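Side-chain contacts in Lpg2148(MvcA) (Legionella pneumophila subsp. pneumophila str. Philadelphia 1, PDB 6K11), which is probably a deamidase-type effector that deubiquitinates the host ubiquitin-conjugating enzyme UBE2N and thereby regulates its activity: residues A[10-15]-A[263-268]; A[141-146]-A[167-172]; A[149-154]-A[160-165]. One frame throughout, in Å; residues are numbered along the deposited sequence.

Contact 1. Residues A[10-15]-A[263-268]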
loop_
_atom_site.group_PDB
_atom_site.type_symbol
_atom_site.label_atom_id
_atom_site.label_comp_id
_atom_site.label_asym_id
_atom_site.label_seq_id
_atom_site.Cartn_x
_atom_site.Cartn_y
_atom_site.Cartn_z
ATOM N N LYS A 10 3.367 11.190 21.728
ATOM C CA LYS A 10 2.907 10.440 22.889
ATOM C C LYS A 10 1.400 10.224 22.834
ATOM O O LYS A 10 0.903 9.137 23.156
ATOM C CB LYS A 10 3.305 11.186 24.167
ATOM C CG LYS A 10 2.757 10.615 25.454
ATOM C CD LYS A 10 3.420 11.341 26.634
ATOM C CE LYS A 10 3.065 10.716 27.973
ATOM N NZ LYS A 10 3.509 11.615 29.086
ATOM N N LYS A 11 0.662 11.247 22.427
ATOM C CA LYS A 11 -0.794 11.175 22.428
ATOM C C LYS A 11 -1.307 10.330 21.274
ATOM O O LYS A 11 -2.235 9.536 21.452
ATOM C CB LYS A 11 -1.379 12.589 22.371
ATOM C CG LYS A 11 -2.848 12.699 22.022
ATOM C CD LYS A 11 -3.412 14.039 22.536
ATOM C CE LYS A 11 -4.946 14.035 22.574
ATOM N NZ LYS A 11 -5.530 14.626 23.792
ATOM N N LEU A 12 -0.721 10.495 20.083
ATOM C CA LEU A 12 -1.113 9.663 18.956
ATOM C C LEU A 12 -0.882 8.188 19.278
ATOM O O LEU A 12 -1.757 7.333 19.035
ATOM C CB LEU A 12 -0.344 10.090 17.697
ATOM C CG LEU A 12 -0.451 9.101 16.524
ATOM C CD1 LEU A 12 -1.857 9.118 15.940
ATOM C CD2 LEU A 12 0.596 9.348 15.434
ATOM N N LYS A 13 0.276 7.874 19.865
ATOM C CA LYS A 13 0.573 6.486 20.198
ATOM C C LYS A 13 -0.373 5.964 21.277
ATOM O O LYS A 13 -0.940 4.870 21.147
ATOM C CB LYS A 13 2.035 6.343 20.638
ATOM C CG LYS A 13 2.353 4.976 21.236
ATOM C CD LYS A 13 3.845 4.725 21.305
ATOM C CE LYS A 13 4.136 3.322 21.823
ATOM N NZ LYS A 13 5.579 2.999 21.754
ATOM N N SER A 14 -0.572 6.742 22.351
ATOM C CA SER A 14 -1.427 6.274 23.436
ATOM C C SER A 14 -2.864 6.056 22.958
ATOM O O SER A 14 -3.499 5.045 23.297
ATOM C CB SER A 14 -1.371 7.270 24.603
ATOM O OG SER A 14 -2.205 6.833 25.660
ATOM N N MET A 15 -3.374 6.971 22.140
ATOM C CA MET A 15 -4.754 6.888 21.661
ATOM C C MET A 15 -4.947 5.731 20.684
ATOM O O MET A 15 -5.970 5.033 20.728
ATOM C CB MET A 15 -5.158 8.208 20.982
ATOM C CG MET A 15 -5.445 9.406 21.945
ATOM S SD MET A 15 -5.975 10.904 21.053
ATOM C CE MET A 15 -7.468 10.299 20.275
ATOM N N ASP A 263 -1.839 -2.321 16.630
ATOM C CA ASP A 263 -0.915 -3.417 16.929
ATOM C C ASP A 263 0.522 -2.919 16.943
ATOM O O ASP A 263 1.312 -3.272 17.827
ATOM C CB ASP A 263 -1.020 -4.550 15.882
ATOM C CG ASP A 263 -2.352 -5.300 15.896
ATOM O OD1 ASP A 263 -3.005 -5.423 16.952
ATOM O OD2 ASP A 263 -2.742 -5.800 14.807
ATOM N N TRP A 264 0.878 -2.123 15.934
ATOM C CA TRP A 264 2.230 -1.585 15.818
ATOM C C TRP A 264 2.622 -0.821 17.074
ATOM O O TRP A 264 3.671 -1.086 17.680
ATOM C CB TRP A 264 2.294 -0.685 14.581
ATOM C CG TRP A 264 3.624 -0.055 14.295
ATOM C CD1 TRP A 264 4.029 1.225 14.612
ATOM C CD2 TRP A 264 4.715 -0.658 13.597
ATOM N NE1 TRP A 264 5.302 1.448 14.143
ATOM C CE2 TRP A 264 5.751 0.303 13.526
ATOM C CE3 TRP A 264 4.920 -1.929 13.029
ATOM C CZ2 TRP A 264 6.975 0.040 12.896
ATOM C CZ3 TRP A 264 6.129 -2.192 12.393
ATOM C CH2 TRP A 264 7.146 -1.204 12.331
ATOM N N PHE A 265 1.766 0.109 17.506
ATOM C CA PHE A 265 2.055 0.888 18.706
ATOM C C PHE A 265 2.022 0.029 19.970
ATOM O O PHE A 265 2.834 0.230 20.880
ATOM C CB PHE A 265 1.052 2.042 18.819
ATOM C CG PHE A 265 1.374 3.244 17.952
ATOM C CD1 PHE A 265 2.632 3.824 17.968
ATOM C CD2 PHE A 265 0.401 3.807 17.156
ATOM C CE1 PHE A 265 2.905 4.940 17.184
ATOM C CE2 PHE A 265 0.654 4.931 16.389
ATOM C CZ PHE A 265 1.908 5.506 16.406
ATOM N N VAL A 266 1.078 -0.916 20.069
ATOM C CA VAL A 266 1.052 -1.789 21.248
ATOM C C VAL A 266 2.362 -2.577 21.364
ATOM O O VAL A 266 2.859 -2.828 22.474
ATOM C CB VAL A 266 -0.179 -2.730 21.199
ATOM C CG1 VAL A 266 -0.104 -3.798 22.275
ATOM C CG2 VAL A 266 -1.497 -1.928 21.351
ATOM N N SER A 267 2.960 -2.957 20.230
ATOM C CA SER A 267 4.202 -3.724 20.251
ATOM C C SER A 267 5.439 -2.865 20.486
ATOM O O SER A 267 6.521 -3.430 20.659
ATOM C CB SER A 267 4.387 -4.486 18.931
ATOM O OG SER A 267 4.799 -3.598 17.894
ATOM N N ASP A 268 5.314 -1.530 20.462
ATOM C CA ASP A 268 6.450 -0.620 20.668
ATOM C C ASP A 268 7.547 -0.832 19.622
ATOM O O ASP A 268 8.728 -0.545 19.869
ATOM C CB ASP A 268 7.061 -0.749 22.078
ATOM C CG ASP A 268 6.063 -0.481 23.195
ATOM O OD1 ASP A 268 5.419 0.586 23.180
ATOM O OD2 ASP A 268 5.932 -1.346 24.093
#

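Contact 2. Residues A[141-146]-A[167-172]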
loop_
_atom_site.group_PDB
_atom_site.type_symbol
_atom_site.label_atom_id
_atom_site.label_comp_id
_atom_site.label_asym_id
_atom_site.label_seq_id
_atom_site.Cartn_x
_atom_site.Cartn_y
_atom_site.Cartn_z
ATOM N N GLU A 141 -12.234 -13.298 -30.855
ATOM C CA GLU A 141 -13.580 -13.588 -30.365
ATOM C C GLU A 141 -13.633 -13.727 -28.846
ATOM O O GLU A 141 -14.666 -13.423 -28.238
ATOM C CB GLU A 141 -14.093 -14.858 -31.040
ATOM C CG GLU A 141 -13.661 -14.949 -32.502
ATOM C CD GLU A 141 -13.610 -16.378 -33.013
ATOM O OE1 GLU A 141 -12.674 -16.705 -33.785
ATOM O OE2 GLU A 141 -14.505 -17.170 -32.654
ATOM N N ASN A 142 -12.543 -14.174 -28.214
ATOM C CA ASN A 142 -12.540 -14.479 -26.786
ATOM C C ASN A 142 -11.768 -13.466 -25.950
ATOM O O ASN A 142 -11.455 -13.753 -24.788
ATOM C CB ASN A 142 -11.965 -15.874 -26.549
ATOM C CG ASN A 142 -12.642 -16.928 -27.389
ATOM O OD1 ASN A 142 -11.981 -17.742 -28.039
ATOM N ND2 ASN A 142 -13.969 -16.915 -27.392
ATOM N N PHE A 143 -11.450 -12.293 -26.499
ATOM C CA PHE A 143 -10.649 -11.294 -25.800
ATOM C C PHE A 143 -11.551 -10.135 -25.401
ATOM O O PHE A 143 -12.062 -9.411 -26.262
ATOM C CB PHE A 143 -9.483 -10.804 -26.657
ATOM C CG PHE A 143 -8.633 -9.762 -25.976
ATOM C CD1 PHE A 143 -7.770 -10.116 -24.947
ATOM C CD2 PHE A 143 -8.712 -8.429 -26.352
ATOM C CE1 PHE A 143 -6.990 -9.163 -24.308
ATOM C CE2 PHE A 143 -7.935 -7.466 -25.718
ATOM C CZ PHE A 143 -7.073 -7.831 -24.694
ATOM N N ASN A 144 -11.739 -9.970 -24.100
ATOM C CA ASN A 144 -12.451 -8.825 -23.536
ATOM C C ASN A 144 -11.463 -8.036 -22.694
ATOM O O ASN A 144 -11.072 -8.501 -21.605
ATOM C CB ASN A 144 -13.637 -9.288 -22.692
ATOM C CG ASN A 144 -14.501 -8.142 -22.213
ATOM O OD1 ASN A 144 -14.113 -6.973 -22.282
ATOM N ND2 ASN A 144 -15.684 -8.473 -21.715
ATOM N N PRO A 145 -11.024 -6.858 -23.146
ATOM C CA PRO A 145 -10.016 -6.103 -22.379
ATOM C C PRO A 145 -10.488 -5.678 -21.001
ATOM O O PRO A 145 -9.649 -5.385 -20.142
ATOM C CB PRO A 145 -9.732 -4.887 -23.269
ATOM C CG PRO A 145 -10.925 -4.785 -24.181
ATOM C CD PRO A 145 -11.400 -6.183 -24.399
ATOM N N GLU A 146 -11.798 -5.641 -20.761
ATOM C CA GLU A 146 -12.325 -5.282 -19.451
ATOM C C GLU A 146 -12.202 -6.408 -18.433
ATOM O O GLU A 146 -12.197 -6.134 -17.227
ATOM C CB GLU A 146 -13.792 -4.868 -19.580
ATOM C CG GLU A 146 -14.043 -3.815 -20.648
ATOM C CD GLU A 146 -13.773 -2.409 -20.148
ATOM O OE1 GLU A 146 -14.143 -2.103 -18.993
ATOM O OE2 GLU A 146 -13.185 -1.609 -20.909
ATOM N N GLY A 167 -4.947 -1.943 -15.831
ATOM C CA GLY A 167 -5.884 -2.292 -16.879
ATOM C C GLY A 167 -5.863 -1.382 -18.088
ATOM O O GLY A 167 -6.747 -1.498 -18.939
ATOM N N ASN A 168 -4.899 -0.470 -18.177
ATOM C CA ASN A 168 -4.725 0.347 -19.372
ATOM C C ASN A 168 -4.293 -0.521 -20.546
ATOM O O ASN A 168 -3.398 -1.362 -20.417
ATOM C CB ASN A 168 -3.667 1.421 -19.136
ATOM C CG ASN A 168 -4.058 2.412 -18.051
ATOM O OD1 ASN A 168 -5.167 2.959 -18.057
ATOM N ND2 ASN A 168 -3.131 2.666 -17.122
ATOM N N LEU A 169 -4.901 -0.290 -21.709
ATOM C CA LEU A 169 -4.682 -1.128 -22.884
ATOM C C LEU A 169 -3.753 -0.399 -23.848
ATOM O O LEU A 169 -4.115 0.647 -24.398
ATOM C CB LEU A 169 -6.020 -1.464 -23.539
ATOM C CG LEU A 169 -6.054 -2.341 -24.781
ATOM C CD1 LEU A 169 -5.750 -3.778 -24.413
ATOM C CD2 LEU A 169 -7.423 -2.233 -25.443
ATOM N N PHE A 170 -2.557 -0.947 -24.058
ATOM C CA PHE A 170 -1.557 -0.328 -24.917
ATOM C C PHE A 170 -1.428 -1.151 -26.187
ATOM O O PHE A 170 -1.063 -2.333 -26.126
ATOM C CB PHE A 170 -0.198 -0.229 -24.225
ATOM C CG PHE A 170 -0.174 0.700 -23.039
ATOM C CD1 PHE A 170 -0.500 0.231 -21.775
ATOM C CD2 PHE A 170 0.202 2.032 -23.185
ATOM C CE1 PHE A 170 -0.473 1.078 -20.677
ATOM C CE2 PHE A 170 0.225 2.897 -22.087
ATOM C CZ PHE A 170 -0.105 2.402 -20.826
ATOM N N ASN A 171 -1.718 -0.528 -27.330
ATOM C CA ASN A 171 -1.417 -1.135 -28.621
ATOM C C ASN A 171 0.086 -1.023 -28.850
ATOM O O ASN A 171 0.650 0.079 -28.799
ATOM C CB ASN A 171 -2.208 -0.450 -29.746
ATOM C CG ASN A 171 -2.105 -1.194 -31.077
ATOM O OD1 ASN A 171 -1.020 -1.653 -31.465
ATOM N ND2 ASN A 171 -3.225 -1.301 -31.785
ATOM N N LEU A 172 0.740 -2.159 -29.069
ATOM C CA LEU A 172 2.195 -2.184 -29.157
ATOM C C LEU A 172 2.721 -1.844 -30.557
ATOM O O LEU A 172 3.942 -1.752 -30.728
ATOM C CB LEU A 172 2.729 -3.550 -28.711
ATOM C CG LEU A 172 2.579 -3.864 -27.218
ATOM C CD1 LEU A 172 3.409 -5.105 -26.838
ATOM C CD2 LEU A 172 3.006 -2.651 -26.376
#

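Contact 3. Residues A[149-154]-A[160-165]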
loop_
_atom_site.group_PDB
_atom_site.type_symbol
_atom_site.label_atom_id
_atom_site.label_comp_id
_atom_site.label_asym_id
_atom_site.label_seq_id
_atom_site.Cartn_x
_atom_site.Cartn_y
_atom_site.Cartn_z
ATOM N N VAL A 149 -6.923 -10.897 -17.737
ATOM C CA VAL A 149 -5.983 -10.753 -16.631
ATOM C C VAL A 149 -4.984 -9.650 -16.947
ATOM O O VAL A 149 -4.480 -9.535 -18.072
ATOM C CB VAL A 149 -5.268 -12.082 -16.336
ATOM C CG1 VAL A 149 -4.253 -11.910 -15.194
ATOM C CG2 VAL A 149 -6.280 -13.159 -15.988
ATOM N N LYS A 150 -4.692 -8.833 -15.945
ATOM C CA LYS A 150 -3.846 -7.667 -16.122
ATOM C C LYS A 150 -2.360 -8.037 -16.035
ATOM O O LYS A 150 -1.975 -9.083 -15.503
ATOM C CB LYS A 150 -4.211 -6.608 -15.074
ATOM C CG LYS A 150 -5.671 -6.145 -15.163
ATOM C CD LYS A 150 -6.003 -5.106 -14.083
ATOM C CE LYS A 150 -7.316 -5.443 -13.382
ATOM N NZ LYS A 150 -8.172 -4.240 -13.233
ATOM N N ASN A 151 -1.522 -7.145 -16.579
ATOM C CA ASN A 151 -0.056 -7.278 -16.584
ATOM C C ASN A 151 0.397 -8.482 -17.411
ATOM O O ASN A 151 1.257 -9.267 -16.995
ATOM C CB ASN A 151 0.533 -7.329 -15.172
ATOM C CG ASN A 151 1.993 -6.868 -15.140
ATOM O OD1 ASN A 151 2.437 -6.109 -16.014
ATOM N ND2 ASN A 151 2.743 -7.320 -14.134
ATOM N N LYS A 152 -0.177 -8.604 -18.607
ATOM C CA LYS A 152 0.222 -9.609 -19.579
ATOM C C LYS A 152 0.247 -8.967 -20.961
ATOM O O LYS A 152 -0.430 -7.961 -21.207
ATOM C CB LYS A 152 -0.738 -10.812 -19.588
ATOM C CG LYS A 152 -0.767 -11.620 -18.286
ATOM C CD LYS A 152 -1.755 -12.780 -18.390
ATOM C CE LYS A 152 -1.679 -13.696 -17.162
ATOM N NZ LYS A 152 -2.624 -14.856 -17.259
ATOM N N ILE A 153 1.045 -9.541 -21.856
ATOM C CA ILE A 153 0.992 -9.183 -23.272
ATOM C C ILE A 153 0.037 -10.138 -23.968
ATOM O O ILE A 153 0.070 -11.346 -23.716
ATOM C CB ILE A 153 2.393 -9.230 -23.902
ATOM C CG1 ILE A 153 3.264 -8.116 -23.326
ATOM C CG2 ILE A 153 2.289 -9.126 -25.431
ATOM C CD1 ILE A 153 4.717 -8.208 -23.722
ATOM N N TYR A 154 -0.824 -9.598 -24.833
ATOM C CA TYR A 154 -1.845 -10.371 -25.533
ATOM C C TYR A 154 -1.626 -10.283 -27.038
ATOM O O TYR A 154 -1.555 -9.184 -27.596
ATOM C CB TYR A 154 -3.252 -9.874 -25.176
ATOM C CG TYR A 154 -3.646 -10.244 -23.759
ATOM C CD1 TYR A 154 -4.273 -11.455 -23.490
ATOM C CD2 TYR A 154 -3.353 -9.405 -22.691
ATOM C CE1 TYR A 154 -4.614 -11.822 -22.186
ATOM C CE2 TYR A 154 -3.692 -9.757 -21.390
ATOM C CZ TYR A 154 -4.324 -10.965 -21.146
ATOM O OH TYR A 154 -4.655 -11.316 -19.851
ATOM N N LEU A 160 -1.583 -6.592 -31.143
ATOM C CA LEU A 160 -0.600 -6.970 -30.130
ATOM C C LEU A 160 -0.726 -5.929 -29.027
ATOM O O LEU A 160 -0.425 -4.751 -29.254
ATOM C CB LEU A 160 0.819 -7.010 -30.705
ATOM C CG LEU A 160 1.951 -7.358 -29.732
ATOM C CD1 LEU A 160 1.801 -8.804 -29.230
ATOM C CD2 LEU A 160 3.299 -7.165 -30.386
ATOM N N TYR A 161 -1.180 -6.357 -27.846
ATOM C CA TYR A 161 -1.523 -5.467 -26.748
ATOM C C TYR A 161 -0.678 -5.761 -25.515
ATOM O O TYR A 161 -0.211 -6.893 -25.305
ATOM C CB TYR A 161 -2.999 -5.629 -26.335
ATOM C CG TYR A 161 -4.045 -5.006 -27.231
ATOM C CD1 TYR A 161 -4.008 -3.644 -27.554
ATOM C CD2 TYR A 161 -5.118 -5.762 -27.693
ATOM C CE1 TYR A 161 -4.987 -3.077 -28.344
ATOM C CE2 TYR A 161 -6.092 -5.206 -28.479
ATOM C CZ TYR A 161 -6.027 -3.866 -28.801
ATOM O OH TYR A 161 -7.006 -3.318 -29.587
ATOM N N PHE A 162 -0.509 -4.732 -24.684
ATOM C CA PHE A 162 -0.066 -4.894 -23.310
ATOM C C PHE A 162 -1.155 -4.284 -22.445
ATOM O O PHE A 162 -1.578 -3.149 -22.694
ATOM C CB PHE A 162 1.296 -4.221 -23.062
ATOM C CG PHE A 162 1.669 -4.089 -21.605
ATOM C CD1 PHE A 162 1.650 -5.198 -20.762
ATOM C CD2 PHE A 162 2.058 -2.864 -21.090
ATOM C CE1 PHE A 162 1.999 -5.081 -19.410
ATOM C CE2 PHE A 162 2.415 -2.727 -19.743
ATOM C CZ PHE A 162 2.384 -3.839 -18.897
ATOM N N ILE A 163 -1.666 -5.064 -21.488
ATOM C CA ILE A 163 -2.581 -4.564 -20.464
ATOM C C ILE A 163 -1.767 -4.376 -19.198
ATOM O O ILE A 163 -1.191 -5.346 -18.690
ATOM C CB ILE A 163 -3.745 -5.534 -20.211
ATOM C CG1 ILE A 163 -4.573 -5.734 -21.468
ATOM C CG2 ILE A 163 -4.610 -5.024 -19.037
ATOM C CD1 ILE A 163 -5.750 -6.669 -21.271
ATOM N N ASP A 164 -1.702 -3.144 -18.683
ATOM C CA ASP A 164 -0.829 -2.890 -17.553
ATOM C C ASP A 164 -1.541 -3.183 -16.224
ATOM O O ASP A 164 -2.676 -3.669 -16.186
ATOM C CB ASP A 164 -0.262 -1.466 -17.620
ATOM C CG ASP A 164 -1.245 -0.374 -17.177
ATOM O OD1 ASP A 164 -2.465 -0.618 -16.994
ATOM O OD2 ASP A 164 -0.773 0.779 -17.062
ATOM N N LYS A 165 -0.832 -2.899 -15.123
ATOM C CA LYS A 165 -1.318 -3.191 -13.771
ATOM C C LYS A 165 -2.690 -2.570 -13.507
ATOM O O LYS A 165 -3.524 -3.170 -12.820
ATOM C CB LYS A 165 -0.294 -2.700 -12.734
ATOM C CG LYS A 165 -0.257 -1.186 -12.563
ATOM C CD LYS A 165 1.021 -0.663 -11.913
ATOM C CE LYS A 165 1.259 0.783 -12.337
ATOM N NZ LYS A 165 1.968 1.607 -11.336
#

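Contact 1. Residues A[10-15]-A[263-268]
The phenyl ring of Phe265 lies with one face against the backbone of Lys13. The CA of Lys13 stands 3.8 Å from the ring centroid, only 3° off the ring normal, so its C-H makes a CH-pi contact over the face. The CB of Lys13 lies over the same face. Leu12 approaches the ring obliquely, its CD2 4.2 Å from CZ of Phe265, and the ring of Tyr252 also meets Phe265, the two planes inclined at about 60°. This is a buried helix-to-helix contact: helix 4-19 rests against the end of helix 261-266, where the chain turns through a Schellman motif.

The flat ring suits its place because it can lie close along the turn of helix 4-19 at Lys13. Lys13 serves two purposes. Its methylenes skirt the ring, CG coming 3.5 Å from CD1 of Phe265, and the ammonium is carried past the aromatic group to the acids beyond it. With CG placed opposite the backbone nitrogen (chi1 170°) and the rest of the chain extended, NZ reaches Asp268. The same NZ also forms salt bridges with Asp270 and Glu271 of helix 269-274, so a charge brought into a largely buried contact is probably well compensated by these three acids.

Asp268 takes the positive phi that the Schellman turn demands, and its N bonds back to the O of Phe265 at 3.1 Å. One residue earlier, Ser267 folds its short side chain back on the helix, OG giving a 2.8 Å hydrogen bond to the O of Trp264. Just past the end of helix 261-266, NZ of Lys13 sits 2.8 Å from OD1 of Asp268, on the anti lone pair, which points away from OD2.

Contact 2. Residues A[141-146]-A[167-172]
Leu169 reaches across to Phe143 and Pro145 and divides its two methyl groups between them. Its CG stands opposite the backbone nitrogen (chi1 -179°), which sends the fork toward the loop. CD1 then meets the Phe143 ring at its edge, near the ring plane, 4.3 Å from CZ of Phe143, while CD2 touches the pyrrolidine of Pro145, 4.1 Å from CB of Pro145. Both are apolar contacts, and no hydrogen bond joins the two segments. A forked leucine is well suited to such a site, since one residue can pack against two separate apolar partners.

Phe143 and Pro145 are themselves arranged against each other. The N of Pro145 lies over one face of the phenyl ring, 4.1 Å above the plane and displaced toward the rim, so the loop offers a ring edge and a proline flank. The side chain of Asn144 turns back on its own chain and closes an Asx turn: its OD1 accepts from the N of Glu146 at 3.1 Å, with an N-H...O angle of 151°, the donor standing above the carbonyl plane rather than on a lone pair. Proline, with its fixed phi, fits inside this turn.

The contact is small and lies at the surface of the insertion domain. It lays the irregular loop between strands 134-137 and 152-155 against the outermost strand 169-171. Strand 160-163 runs alongside and supplies further packing, Ile163 touching both Phe143 and Leu169, Tyr161 touching Leu169, while the ring of Phe143 also meets that of Tyr154 in strand 152-155.

Contact 3. Residues A[149-154]-A[160-165]
Tyr154 and Tyr161 face each other across a beta hairpin, and here the pairing is regular. They form an antiparallel hydrogen-bonded pair: N of Tyr154 lies 2.8 Å from O of Tyr161, and N of Tyr161 lies 2.9 Å from O of Tyr154, the second bond nearly straight at 175°. The next pair, Ile153 with Phe162, is non-hydrogen-bonded and puts its side chains on the other face, where CG2 of Ile153 also meets CD1 of Leu160 at 3.8 Å. Phe218 of helix 206-220 packs against both Ile153 and Phe162, so bulky apolar residues suit this buried side.

On the face of the tyrosines, Ile163 lays its CD1 obliquely against the Tyr154 ring, 3.7 Å from CE2 of Tyr154. The isoleucine's CG1 stands opposite its own carbonyl carbon (chi1 -61°), and with the chain extended beyond CG1 this brings CD1 to the ring.

Toward the open end of the hairpin the pairing slackens into a G1 beta bulge. Asn151 and Lys152 both face Ile163, and their N atoms make weak bonds to its O, though N of Ile163 still bonds almost straight to O of Lys152 at 3.2 Å. The first position of a G1 bulge has positive phi and is usually glycine; asparagine tolerates it comparatively well, and Asn151 fills it at 65°, its ND2 held by the O of Asp130. Its OD1 lies at the edge of the Phe162 ring, 3.6 Å from CE1 of Phe162. Solvent-exposed Lys150 continues this looser end, its bent chain passing over backbone carbonyls: CD is 3.4 Å from O of Lys165. Lys152 extends to a salt bridge with Glu191. The hydroxyl of Tyr154 reaches back to Val149, just before the bulge, donating to O of Val149 in a short bond of 2.5 Å, in the carbonyl plane and on a lone pair.

Contact 1 begins near the N terminus, in helix 4-19, and closes a very long loop when the chain returns at 263-268. Within that loop the chain forms the first two strands of the five-stranded antiparallel sheet, makes its excursion into the insertion domain, and adds two more strands on the way back. In the excursion contact 2 starts at 141-146; before it closes at 167-172, the hairpin of contact 3 forms and closes, so the three loops nest without crossing. Contacts 2 and 3 share one mixed sheet and touch: N of Phe170 lies 2.8 Å from O of Phe162. Contact 1 joins helices on the opposite side of the chain's centre, its nearest atoms about 24 Å from those of contact 3.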